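PDB 6BXS: mitochondrial association factor 1 from Toxoplasma gondii, which is of uncertain individual function but is a macro-domain paralogue in a parasite family linked to host mitochondrial association. Local coordinates for residues T69-A74 with I79-T84; S87-E92 with G114-V119; L216-A221 with D262-G267; V239-A244 with R266-S271; G106-I111 with V194-E199. All coordinates share one frame; numbering follows the deposited sequence.

Interaction 1. Residues T69-A74 with I79-T84; sequences TIIEEA and IPLTAT. With SO4 (sulfate ion), chain E.
Leu81 drives its CD2 methyl against helix 61-76, and the tight part of this contact is built round that one branch. CD2 lies 3.7 Å from Ala74 CB, and it also meets Ile70 CG2 at 4.0 Å, so it sits against two residues one helical turn apart. The CB bond of Leu81 points toward the helix, and with CG anti to the backbone N (chi1 -176°) the CD2 branch can reach both of them. Ala74 adds a polar tie, where Ile79 N donates to Ala74 O over 2.9 Å. That bond is bent, with 133° at the hydrogen, and the donor stands 36° out of the carbonyl plane, not on a lone pair.

The other end lies nearer the surface and works mainly on main-chain atoms. Ile71, partly exposed, sets CG2 3.7 Å from Leu81 O and lays CD1 alongside Ala83 CA at 3.8 Å, while its CG1 stays 4.4 Å from Leu81 CD2. Ala83 itself is on the surface. Just before it, Thr82, at the N-cap position and with its CB pointing away from helix 61-76, shares a hydroxyl-hydroxyl hydrogen bond with Thr84, OG1 to OG1 at 3.0 Å.

The whole is a helix-loop-helix connection, in which helix 61-76 ends and helix 83-103 begins after a six-residue link. Leu86 of the second helix touches Ile70 and Ile71, Val119 touches Leu81 ahead of strand 120-126, and Val156 lies against Ala74.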
# COMPACT_ATOMS: atom_id res chain seq x y z
N THR A 69 6.54 -2.39 -14.12
CA THR A 69 5.33 -1.86 -14.73
C THR A 69 5.49 -0.39 -15.11
O THR A 69 5.09 0.03 -16.20
CB THR A 69 4.11 -2.01 -13.79
OG1 THR A 69 3.92 -3.39 -13.47
CG2 THR A 69 2.85 -1.47 -14.44
N ILE A 70 6.05 0.39 -14.20
CA ILE A 70 6.29 1.81 -14.44
C ILE A 70 7.30 2.01 -15.56
O ILE A 70 7.12 2.87 -16.43
CB ILE A 70 6.80 2.51 -13.16
CG1 ILE A 70 5.66 2.61 -12.13
CG2 ILE A 70 7.36 3.90 -13.48
CD1 ILE A 70 6.08 3.17 -10.78
N ILE A 71 8.37 1.22 -15.54
CA ILE A 71 9.43 1.34 -16.54
C ILE A 71 8.93 0.92 -17.92
O ILE A 71 9.23 1.58 -18.92
CB ILE A 71 10.66 0.50 -16.15
CG1 ILE A 71 11.33 1.10 -14.91
CG2 ILE A 71 11.67 0.45 -17.29
CD1 ILE A 71 12.33 0.18 -14.23
N GLU A 72 8.17 -0.17 -17.98
CA GLU A 72 7.65 -0.66 -19.25
C GLU A 72 6.76 0.38 -19.91
O GLU A 72 6.86 0.63 -21.11
CB GLU A 72 6.87 -1.96 -19.06
CG GLU A 72 6.60 -2.71 -20.36
CD GLU A 72 5.30 -3.49 -20.37
OE1 GLU A 72 4.31 -3.03 -19.76
OE2 GLU A 72 5.26 -4.58 -20.98
N GLU A 73 5.88 0.99 -19.12
CA GLU A 73 4.97 2.01 -19.63
C GLU A 73 5.73 3.26 -20.06
O GLU A 73 5.35 3.93 -21.01
CB GLU A 73 3.92 2.36 -18.58
CG GLU A 73 2.81 3.27 -19.08
CD GLU A 73 1.96 2.63 -20.16
OE1 GLU A 73 1.79 1.39 -20.13
OE2 GLU A 73 1.46 3.36 -21.04
N ALA A 74 6.81 3.56 -19.34
CA ALA A 74 7.66 4.70 -19.68
C ALA A 74 8.32 4.50 -21.04
O ALA A 74 8.33 5.41 -21.88
CB ALA A 74 8.72 4.93 -18.61
N ILE A 79 10.09 7.29 -23.13
CA ILE A 79 10.81 8.11 -22.16
C ILE A 79 12.06 7.36 -21.71
O ILE A 79 11.99 6.16 -21.44
CB ILE A 79 9.93 8.44 -20.94
CG1 ILE A 79 8.78 9.35 -21.35
CG2 ILE A 79 10.75 9.13 -19.85
CD1 ILE A 79 7.67 9.40 -20.34
N PRO A 80 13.20 8.06 -21.61
CA PRO A 80 14.39 7.36 -21.13
C PRO A 80 14.35 7.19 -19.61
O PRO A 80 14.80 8.07 -18.87
CB PRO A 80 15.55 8.27 -21.57
CG PRO A 80 14.92 9.53 -22.12
CD PRO A 80 13.46 9.50 -21.79
N LEU A 81 13.79 6.07 -19.16
CA LEU A 81 13.72 5.75 -17.73
C LEU A 81 14.34 4.39 -17.47
O LEU A 81 13.89 3.38 -18.02
CB LEU A 81 12.27 5.78 -17.24
CG LEU A 81 12.07 5.56 -15.74
CD1 LEU A 81 12.65 6.71 -14.94
CD2 LEU A 81 10.60 5.37 -15.41
N THR A 82 15.37 4.36 -16.64
CA THR A 82 16.05 3.12 -16.29
C THR A 82 15.72 2.73 -14.85
O THR A 82 15.14 3.52 -14.10
CB THR A 82 17.58 3.25 -16.44
OG1 THR A 82 18.09 4.16 -15.46
CG2 THR A 82 17.94 3.75 -17.83
N ALA A 83 16.09 1.51 -14.48
CA ALA A 83 15.85 1.01 -13.13
C ALA A 83 16.52 1.89 -12.08
O ALA A 83 15.94 2.17 -11.03
CB ALA A 83 16.34 -0.42 -13.01
N THR A 84 17.75 2.33 -12.37
CA THR A 84 18.51 3.13 -11.42
C THR A 84 17.92 4.53 -11.27
O THR A 84 17.94 5.10 -10.17
CB THR A 84 19.99 3.26 -11.85
OG1 THR A 84 20.06 3.80 -13.18
CG2 THR A 84 20.66 1.90 -11.83
S SO4 E . 0.28 -5.21 -14.22
O1 SO4 E . 1.41 -4.43 -14.70
O2 SO4 E . 0.67 -5.97 -13.04
O3 SO4 E . -0.16 -6.14 -15.27
O4 SO4 E . -0.82 -4.32 -13.89

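Interaction 2. Residues S87-E92 with G114-V119; sequences SAESQE and GRFSRV
Glu89 crosses from helix 83-103 to Ser117, and its carboxylate carries nearly all of the contact. From CB the chain runs out extended, with chi1 at -158° setting CG opposite the main-chain nitrogen. On the way the side chain packs on Phe120 of strand 120-126, and contact with the 114-119 loop begins only at CD, 3.2 Å from Ser117 OG. The hydroxyl lies near both carboxylate oxygens: OE2 accepts the hydrogen bond from Ser117 OG at 2.8 Å, and OE1 is 3.0 Å from the same OG, with Val119 CG2 beyond, 3.9 Å from OE1. The hydroxyl approaches OE2 from above the carboxylate plane, 36° out of it. OE2 also comes within 3.8 Å of Phe116 O, a neighbour that offers it no proton.

Ser117 OG has three hydrogen-bond partners. While its proton goes to Glu89, it accepts from Val119 N at 3.0 Å with a fairly straight angle of 159°, and Phe120 N is the third. These bonds fix the rotation of the hydroxyl and present it to the helix.

A serine oxygen accepting from the amide two residues on defines an ST turn, here shaping the loop that leads into strand 120-126, with the helix glutamate bound to the hydroxyl of the turn.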
# COMPACT_ATOMS: atom_id res chain seq x y z
N SER A 87 14.71 4.06 -9.14
CA SER A 87 15.12 3.69 -7.79
C SER A 87 15.60 4.91 -7.01
O SER A 87 15.15 5.15 -5.89
CB SER A 87 16.22 2.63 -7.82
OG SER A 87 15.67 1.33 -7.97
N ALA A 88 16.51 5.67 -7.61
CA ALA A 88 17.10 6.82 -6.94
C ALA A 88 16.08 7.94 -6.75
O ALA A 88 16.01 8.55 -5.68
CB ALA A 88 18.30 7.32 -7.72
N GLU A 89 15.29 8.22 -7.78
CA GLU A 89 14.36 9.34 -7.72
C GLU A 89 13.24 9.08 -6.71
O GLU A 89 12.94 9.94 -5.88
CB GLU A 89 13.75 9.62 -9.09
CG GLU A 89 13.21 11.04 -9.22
CD GLU A 89 12.26 11.22 -10.39
OE1 GLU A 89 11.60 10.24 -10.79
OE2 GLU A 89 12.16 12.36 -10.89
N SER A 90 12.63 7.90 -6.80
CA SER A 90 11.59 7.51 -5.86
C SER A 90 12.12 7.56 -4.43
O SER A 90 11.45 8.02 -3.51
CB SER A 90 11.09 6.10 -6.17
OG SER A 90 12.13 5.15 -6.06
N GLN A 91 13.35 7.08 -4.27
CA GLN A 91 14.03 7.08 -2.98
C GLN A 91 14.21 8.51 -2.45
O GLN A 91 13.91 8.78 -1.29
CB GLN A 91 15.39 6.38 -3.13
CG GLN A 91 16.16 6.20 -1.84
CD GLN A 91 17.37 5.30 -2.04
OE1 GLN A 91 18.26 5.61 -2.84
NE2 GLN A 91 17.41 4.18 -1.32
N GLU A 92 14.70 9.41 -3.30
CA GLU A 92 14.91 10.80 -2.92
C GLU A 92 13.62 11.48 -2.48
O GLU A 92 13.56 12.11 -1.42
CB GLU A 92 15.54 11.58 -4.07
CG GLU A 92 17.03 11.33 -4.26
CD GLU A 92 17.59 12.04 -5.48
OE1 GLU A 92 16.81 12.32 -6.42
OE2 GLU A 92 18.81 12.32 -5.49
N GLY A 114 6.00 16.70 -9.87
CA GLY A 114 5.83 16.82 -11.31
C GLY A 114 6.65 17.93 -11.93
O GLY A 114 6.86 17.97 -13.14
N ARG A 115 7.13 18.85 -11.09
CA ARG A 115 7.92 19.98 -11.58
C ARG A 115 9.34 19.56 -11.94
O ARG A 115 10.00 20.23 -12.73
CB ARG A 115 7.95 21.09 -10.53
CG ARG A 115 8.58 22.38 -11.02
CD ARG A 115 8.43 23.49 -10.01
NE ARG A 115 9.21 24.67 -10.38
CZ ARG A 115 9.36 25.75 -9.62
NH1 ARG A 115 8.78 25.81 -8.43
NH2 ARG A 115 10.10 26.76 -10.04
N PHE A 116 9.81 18.44 -11.38
CA PHE A 116 11.18 17.98 -11.61
C PHE A 116 11.27 16.49 -11.93
O PHE A 116 12.37 15.96 -12.12
CB PHE A 116 12.05 18.29 -10.40
CG PHE A 116 11.63 17.58 -9.14
CD1 PHE A 116 12.04 16.28 -8.90
CD2 PHE A 116 10.84 18.21 -8.20
CE1 PHE A 116 11.66 15.62 -7.75
CE2 PHE A 116 10.46 17.56 -7.04
CZ PHE A 116 10.87 16.26 -6.82
N SER A 117 10.13 15.81 -12.00
CA SER A 117 10.10 14.37 -12.28
C SER A 117 9.40 14.05 -13.59
O SER A 117 8.54 14.80 -14.04
CB SER A 117 9.41 13.62 -11.14
OG SER A 117 9.40 12.22 -11.39
N ARG A 118 9.79 12.93 -14.20
CA ARG A 118 9.12 12.43 -15.40
C ARG A 118 8.17 11.30 -15.04
O ARG A 118 7.41 10.82 -15.89
CB ARG A 118 10.15 11.94 -16.43
CG ARG A 118 11.38 12.82 -16.58
CD ARG A 118 11.77 12.97 -18.04
NE ARG A 118 13.16 13.41 -18.21
CZ ARG A 118 14.18 12.61 -18.54
NH1 ARG A 118 13.99 11.32 -18.76
NH2 ARG A 118 15.40 13.12 -18.66
N VAL A 119 8.22 10.86 -13.78
CA VAL A 119 7.44 9.72 -13.32
C VAL A 119 6.25 10.16 -12.47
O VAL A 119 5.12 9.74 -12.71
CB VAL A 119 8.32 8.76 -12.50
CG1 VAL A 119 7.48 7.63 -11.90
CG2 VAL A 119 9.44 8.18 -13.36

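Interaction 3. Residues L216-A221 with D262-G267; sequences LPLLGA and DTALRG. With SO4 (sulfate ion), chain H.
Leu218 forks against the first turn of helix 263-276, joining the loop after strand 213-216 to that helix in a macro-domain alpha/beta fold. Its two methyls divide the work. CD2 meets Thr263 at both CB and CG2, each 3.8 Å away, and the two side chains cross at about a right angle. CD1 rests on Ala264, 4.1 Å from CA and 4.2 Å from CB. The CB bond of Leu218 points from the loop toward the helix, and the contact between the segments is wholly apolar.

Further out, Leu218 begins a type II beta turn that runs to Ala221, closed by Ala221 N donating to Leu218 O at 3.3 Å, with Gly220 at the positive phi (87°) usual for its third position. Leu230, Ile233 and Asn237 of helix 230-248 also touch Leu218, so its side chain is buried between two helices. On the other side Thr263 OG1 is hydrogen-bonded to Ser261 OG and Thr263 N to Glu259 OE2, consistent with these bonds steadying the first turn, while Ala264 packs on Phe256. Three residues after Thr263, Arg266 meets a sulfate, probably from the crystallisation liquor, at the edge of its guanidinium: NH1 donates to sulfate O3 at 2.8 Å, with 151° at the hydrogen.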
# COMPACT_ATOMS: atom_id res chain seq x y z
N LEU A 216 -4.56 -4.12 -1.94
CA LEU A 216 -3.52 -4.39 -0.95
C LEU A 216 -2.89 -5.77 -1.13
O LEU A 216 -3.57 -6.73 -1.45
CB LEU A 216 -4.11 -4.31 0.46
CG LEU A 216 -4.75 -2.98 0.86
CD1 LEU A 216 -5.62 -3.15 2.09
CD2 LEU A 216 -3.67 -1.95 1.12
N PRO A 217 -1.56 -5.86 -0.91
CA PRO A 217 -0.96 -7.18 -0.71
C PRO A 217 -1.08 -7.58 0.75
O PRO A 217 -1.58 -6.79 1.55
CB PRO A 217 0.50 -6.95 -1.10
CG PRO A 217 0.75 -5.54 -0.68
CD PRO A 217 -0.54 -4.80 -0.93
N LEU A 218 -0.66 -8.79 1.10
CA LEU A 218 -0.50 -9.14 2.50
C LEU A 218 0.83 -8.58 2.99
O LEU A 218 1.88 -9.17 2.76
CB LEU A 218 -0.56 -10.65 2.72
CG LEU A 218 -0.38 -11.10 4.17
CD1 LEU A 218 -1.62 -10.76 5.00
CD2 LEU A 218 -0.07 -12.59 4.24
N LEU A 219 0.77 -7.42 3.64
CA LEU A 219 1.96 -6.72 4.07
C LEU A 219 2.76 -7.54 5.08
O LEU A 219 2.18 -8.25 5.91
CB LEU A 219 1.59 -5.36 4.67
CG LEU A 219 1.04 -4.36 3.66
CD1 LEU A 219 0.29 -3.24 4.36
CD2 LEU A 219 2.17 -3.79 2.81
N GLY A 220 4.08 -7.45 4.99
CA GLY A 220 4.96 -8.18 5.89
C GLY A 220 5.26 -9.59 5.41
O GLY A 220 6.07 -10.29 6.02
N ALA A 221 4.62 -10.00 4.33
CA ALA A 221 4.83 -11.33 3.76
C ALA A 221 6.10 -11.36 2.92
O ALA A 221 6.83 -10.37 2.84
CB ALA A 221 3.63 -11.76 2.93
N ASP A 262 -3.72 -17.87 1.05
CA ASP A 262 -4.97 -17.15 1.27
C ASP A 262 -5.05 -16.59 2.69
O ASP A 262 -6.12 -16.52 3.30
CB ASP A 262 -6.16 -18.08 0.98
CG ASP A 262 -7.00 -17.61 -0.20
OD1 ASP A 262 -6.97 -16.41 -0.55
OD2 ASP A 262 -7.71 -18.46 -0.79
N THR A 263 -3.91 -16.16 3.21
CA THR A 263 -3.79 -15.77 4.61
C THR A 263 -4.57 -14.50 4.93
O THR A 263 -5.13 -14.37 6.02
CB THR A 263 -2.30 -15.57 4.98
OG1 THR A 263 -1.65 -16.85 5.00
CG2 THR A 263 -2.15 -14.92 6.35
N ALA A 264 -4.62 -13.56 3.99
CA ALA A 264 -5.37 -12.32 4.19
C ALA A 264 -6.84 -12.63 4.44
O ALA A 264 -7.46 -12.11 5.36
CB ALA A 264 -5.21 -11.39 3.00
N LEU A 265 -7.39 -13.50 3.59
CA LEU A 265 -8.77 -13.95 3.72
C LEU A 265 -9.02 -14.65 5.06
O LEU A 265 -9.93 -14.29 5.80
CB LEU A 265 -9.12 -14.89 2.57
CG LEU A 265 -10.52 -15.52 2.57
CD1 LEU A 265 -11.60 -14.46 2.48
CD2 LEU A 265 -10.65 -16.51 1.43
N ARG A 266 -8.19 -15.64 5.38
CA ARG A 266 -8.37 -16.43 6.59
C ARG A 266 -8.30 -15.60 7.86
O ARG A 266 -9.04 -15.85 8.81
CB ARG A 266 -7.32 -17.54 6.67
CG ARG A 266 -7.62 -18.76 5.82
CD ARG A 266 -7.11 -20.02 6.50
NE ARG A 266 -6.66 -21.02 5.54
CZ ARG A 266 -6.25 -22.24 5.88
NH1 ARG A 266 -6.24 -22.61 7.15
NH2 ARG A 266 -5.85 -23.08 4.94
N GLY A 267 -7.40 -14.62 7.89
CA GLY A 267 -7.25 -13.77 9.05
C GLY A 267 -8.52 -12.98 9.33
O GLY A 267 -8.95 -12.87 10.48
S SO4 H . -7.17 -20.49 10.31
O1 SO4 H . -6.51 -21.05 11.49
O2 SO4 H . -6.24 -19.58 9.63
O3 SO4 H . -7.55 -21.57 9.40
O4 SO4 H . -8.36 -19.76 10.72

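Interaction 4. Residues V239-A244 with R266-S271; sequences VAVEAA and RGLMES. With SO4 (sulfate ion), chain H.
Glu242 and Ser271 face each other across two helices, 239-244 and 266-271, whose axes cross at -61° and approach to 10.3 Å. Both side chains leave their helices toward the partner, and the serine hydroxyl comes in over the carboxylate of Glu242: Ser271 OG donates to Glu242 OE2 at 2.8 Å, from 42° above the carboxylate plane. Ser271 CB follows the hydroxyl in, 3.1 Å from the same OE2. The Glu242 chain is extended beyond CG, and this length lets its end bridge the wide spacing of the helices. The other carboxylate oxygen is turned to a water, which donates to Glu242 OE1 at 3.1 Å and to Ser271 O at 2.7 Å, adding a second path between the same two residues.

Deeper in the interface the contact is apolar and sparse. Val241 CG1 and Leu268 CD2 stand 4.5 Å apart, the leucine reaching inward with its end. Met190 of helix 179-202 also touches Val241, and Phe13 of strand 8-13 touches Leu268.

Ser271 OG is also hydrogen-bonded to Arg235 NH2, so the hydroxyl relays between a guanidinium and a carboxylate. The donor from Arg235 would be expected to polarise the hydroxyl and strengthen its bond to Glu242, and the nearby positive charge probably favours the ionised carboxylate.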
# COMPACT_ATOMS: atom_id res chain seq x y z
N VAL A 239 -6.79 -7.47 12.24
CA VAL A 239 -7.02 -6.56 13.36
C VAL A 239 -6.65 -5.12 12.98
O VAL A 239 -7.31 -4.18 13.41
CB VAL A 239 -6.22 -7.01 14.60
CG1 VAL A 239 -6.26 -5.95 15.69
CG2 VAL A 239 -6.77 -8.32 15.13
N ALA A 240 -5.60 -4.96 12.19
CA ALA A 240 -5.19 -3.64 11.74
C ALA A 240 -6.24 -3.02 10.83
O ALA A 240 -6.51 -1.82 10.89
CB ALA A 240 -3.84 -3.71 11.03
N VAL A 241 -6.84 -3.84 9.97
CA VAL A 241 -7.89 -3.39 9.08
C VAL A 241 -9.13 -2.96 9.87
O VAL A 241 -9.74 -1.93 9.57
CB VAL A 241 -8.27 -4.48 8.06
CG1 VAL A 241 -9.59 -4.15 7.35
CG2 VAL A 241 -7.15 -4.66 7.03
N GLU A 242 -9.50 -3.75 10.87
CA GLU A 242 -10.65 -3.44 11.71
C GLU A 242 -10.50 -2.08 12.39
O GLU A 242 -11.43 -1.28 12.41
CB GLU A 242 -10.86 -4.52 12.78
CG GLU A 242 -11.35 -5.85 12.25
CD GLU A 242 -11.47 -6.91 13.34
OE1 GLU A 242 -12.48 -6.89 14.08
OE2 GLU A 242 -10.55 -7.75 13.46
N ALA A 243 -9.31 -1.82 12.92
CA ALA A 243 -9.04 -0.58 13.64
C ALA A 243 -9.07 0.61 12.69
O ALA A 243 -9.57 1.68 13.05
CB ALA A 243 -7.69 -0.66 14.34
N ALA A 244 -8.52 0.43 11.49
CA ALA A 244 -8.46 1.50 10.50
C ALA A 244 -9.85 1.88 9.99
O ALA A 244 -10.16 3.06 9.84
CB ALA A 244 -7.57 1.09 9.34
N ARG A 266 -8.19 -15.64 5.38
CA ARG A 266 -8.37 -16.43 6.59
C ARG A 266 -8.30 -15.60 7.86
O ARG A 266 -9.04 -15.85 8.81
CB ARG A 266 -7.32 -17.54 6.67
CG ARG A 266 -7.62 -18.76 5.82
CD ARG A 266 -7.11 -20.02 6.50
NE ARG A 266 -6.66 -21.02 5.54
CZ ARG A 266 -6.25 -22.24 5.88
NH1 ARG A 266 -6.24 -22.61 7.15
NH2 ARG A 266 -5.85 -23.08 4.94
N GLY A 267 -7.40 -14.62 7.89
CA GLY A 267 -7.25 -13.77 9.05
C GLY A 267 -8.52 -12.98 9.33
O GLY A 267 -8.95 -12.87 10.48
N LEU A 268 -9.11 -12.44 8.27
CA LEU A 268 -10.32 -11.64 8.41
C LEU A 268 -11.55 -12.52 8.67
O LEU A 268 -12.45 -12.11 9.39
CB LEU A 268 -10.54 -10.79 7.15
CG LEU A 268 -9.83 -9.43 7.16
CD1 LEU A 268 -9.82 -8.81 5.77
CD2 LEU A 268 -10.48 -8.48 8.16
N MET A 269 -11.57 -13.71 8.08
CA MET A 269 -12.61 -14.69 8.37
C MET A 269 -12.65 -14.97 9.87
O MET A 269 -13.71 -15.08 10.47
CB MET A 269 -12.37 -16.00 7.61
CG MET A 269 -12.69 -15.95 6.12
SD MET A 269 -14.46 -15.88 5.76
CE MET A 269 -14.63 -14.14 5.37
N GLU A 270 -11.46 -15.08 10.46
CA GLU A 270 -11.33 -15.35 11.89
C GLU A 270 -11.82 -14.16 12.71
O GLU A 270 -12.46 -14.34 13.75
CB GLU A 270 -9.88 -15.67 12.24
CG GLU A 270 -9.67 -16.10 13.69
CD GLU A 270 -8.35 -16.82 13.91
OE1 GLU A 270 -7.90 -17.56 13.01
OE2 GLU A 270 -7.76 -16.64 15.00
N SER A 271 -11.53 -12.95 12.25
CA SER A 271 -12.00 -11.74 12.91
C SER A 271 -13.52 -11.65 12.87
O SER A 271 -14.16 -11.26 13.84
CB SER A 271 -11.38 -10.50 12.28
OG SER A 271 -10.02 -10.35 12.67
S SO4 H . -7.17 -20.49 10.31
O1 SO4 H . -6.51 -21.05 11.49
O2 SO4 H . -6.24 -19.58 9.63
O3 SO4 H . -7.55 -21.57 9.40
O4 SO4 H . -8.36 -19.76 10.72
O HOH W 1 -13.14 -9.50 15.57

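Interaction 5. Residues G106-I111 with V194-E199; sequences GTLVEI and VGAVSE
Leu108 lays its CB over the aliphatic part of Glu199, with Leu108 CB 3.6 Å from Glu199 CG and 3.8 Å from Glu199 CB. This is the closest approach between the two segments, and it uses the methylene groups of the glutamate, not its carboxylate. The bend at chi2 (61°) of Glu199 turns its carboxylate away from the line of CB and CG and leaves those carbons alongside the leucine.

Further along Leu108, the two methyls reach different parts of the helix. Leu108 CD2 comes to the end of the segment, 3.9 Å from Glu199 C. CD1 points back one turn, meeting the backbone O of Ala196 at 4.1 Å and Ala196 CB at 4.5 Å. The leucine therefore spans Ala196 and Glu199, three residues apart on one helical face, by van der Waals contact alone.

Around them, Phe124 and Tyr126 of strand 120-126 also touch Leu108, and the segment runs into strand 109-111, an outermost strand of the mixed sheet, antiparallel to strand 120-126. Helix 179-202 packs against this border; its Val194 meets Ala244 and Phe248 of helix 230-248, and Ser198 also touches Phe248. Helix 83-103 meets strand 109-111 through Val109 and Ile111.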
# COMPACT_ATOMS: atom_id res chain seq x y z
N GLY A 106 -0.02 12.35 11.46
CA GLY A 106 -1.46 12.38 11.26
C GLY A 106 -1.91 13.42 10.25
O GLY A 106 -3.11 13.62 10.06
N THR A 107 -0.95 14.08 9.61
CA THR A 107 -1.25 15.08 8.59
C THR A 107 -0.67 14.66 7.25
O THR A 107 0.41 14.06 7.19
CB THR A 107 -0.69 16.47 8.96
OG1 THR A 107 0.74 16.47 8.81
CG2 THR A 107 -1.05 16.83 10.40
N LEU A 108 -1.38 14.98 6.17
CA LEU A 108 -0.92 14.67 4.83
C LEU A 108 0.00 15.77 4.32
O LEU A 108 -0.43 16.91 4.11
CB LEU A 108 -2.11 14.49 3.88
CG LEU A 108 -1.80 13.89 2.51
CD1 LEU A 108 -1.42 12.43 2.63
CD2 LEU A 108 -3.00 14.06 1.58
N VAL A 109 1.28 15.44 4.12
CA VAL A 109 2.24 16.39 3.58
C VAL A 109 2.39 16.17 2.09
O VAL A 109 1.92 15.17 1.55
CB VAL A 109 3.61 16.28 4.28
CG1 VAL A 109 3.47 16.66 5.75
CG2 VAL A 109 4.19 14.88 4.14
N GLU A 110 3.04 17.12 1.41
CA GLU A 110 2.92 17.21 -0.04
C GLU A 110 4.06 17.98 -0.70
O GLU A 110 4.57 18.96 -0.14
CB GLU A 110 1.58 17.88 -0.37
CG GLU A 110 1.23 17.99 -1.84
CD GLU A 110 -0.07 18.75 -2.05
OE1 GLU A 110 -1.01 18.59 -1.24
OE2 GLU A 110 -0.16 19.53 -3.02
N ILE A 111 4.45 17.53 -1.88
CA ILE A 111 5.38 18.27 -2.74
C ILE A 111 5.00 18.05 -4.20
O ILE A 111 4.50 16.98 -4.57
CB ILE A 111 6.86 17.85 -2.52
CG1 ILE A 111 7.03 16.34 -2.63
CG2 ILE A 111 7.37 18.36 -1.18
CD1 ILE A 111 7.52 15.87 -3.98
N VAL A 194 -4.98 3.93 5.16
CA VAL A 194 -6.36 4.41 5.15
C VAL A 194 -6.42 5.90 5.49
O VAL A 194 -7.27 6.63 4.96
CB VAL A 194 -7.23 3.61 6.15
CG1 VAL A 194 -8.67 4.10 6.13
CG2 VAL A 194 -7.17 2.12 5.82
N GLY A 195 -5.53 6.34 6.36
CA GLY A 195 -5.46 7.75 6.73
C GLY A 195 -4.99 8.61 5.57
O GLY A 195 -5.53 9.70 5.34
N ALA A 196 -4.00 8.12 4.84
CA ALA A 196 -3.48 8.83 3.68
C ALA A 196 -4.57 9.02 2.63
O ALA A 196 -4.73 10.11 2.08
CB ALA A 196 -2.30 8.08 3.08
N VAL A 197 -5.31 7.95 2.35
CA VAL A 197 -6.40 8.01 1.39
C VAL A 197 -7.48 8.97 1.85
O VAL A 197 -7.93 9.83 1.09
CB VAL A 197 -7.03 6.62 1.17
CG1 VAL A 197 -8.28 6.72 0.31
CG2 VAL A 197 -6.01 5.68 0.52
N SER A 198 -7.91 8.81 3.10
CA SER A 198 -8.92 9.68 3.70
C SER A 198 -8.54 11.15 3.58
O SER A 198 -9.33 11.98 3.14
CB SER A 198 -9.14 9.32 5.17
OG SER A 198 -9.93 10.30 5.81
N GLU A 199 -7.31 11.46 3.98
CA GLU A 199 -6.83 12.83 3.96
C GLU A 199 -6.67 13.33 2.52
O GLU A 199 -6.99 14.48 2.22
CB GLU A 199 -5.50 12.93 4.71
CG GLU A 199 -5.29 14.23 5.46
CD GLU A 199 -6.34 14.46 6.53
OE1 GLU A 199 -6.72 13.48 7.21
OE2 GLU A 199 -6.78 15.61 6.70

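The five contacts join helices and loops flanking one mixed sheet in a single-chain assembly. Along the chain interaction 1 closes before the others open, interactions 2 and 5 cross, and interactions 3 and 4 come last, ending on the same stretch. Interactions 1 and 2 are neighbours, centres 12 Å apart, both using helix 83-103 and touching through Leu81 and Val119. Interactions 3 and 4, centres 10 Å apart, share helix 263-276 and one sulfate. The pairs are well separated: interactions 1 and 4 have centres 36 Å apart on opposite sides of the chain's centre. Interaction 5 joins the edge-strand region to helix 179-202 and touches interaction 4 through Val194 and Ala244.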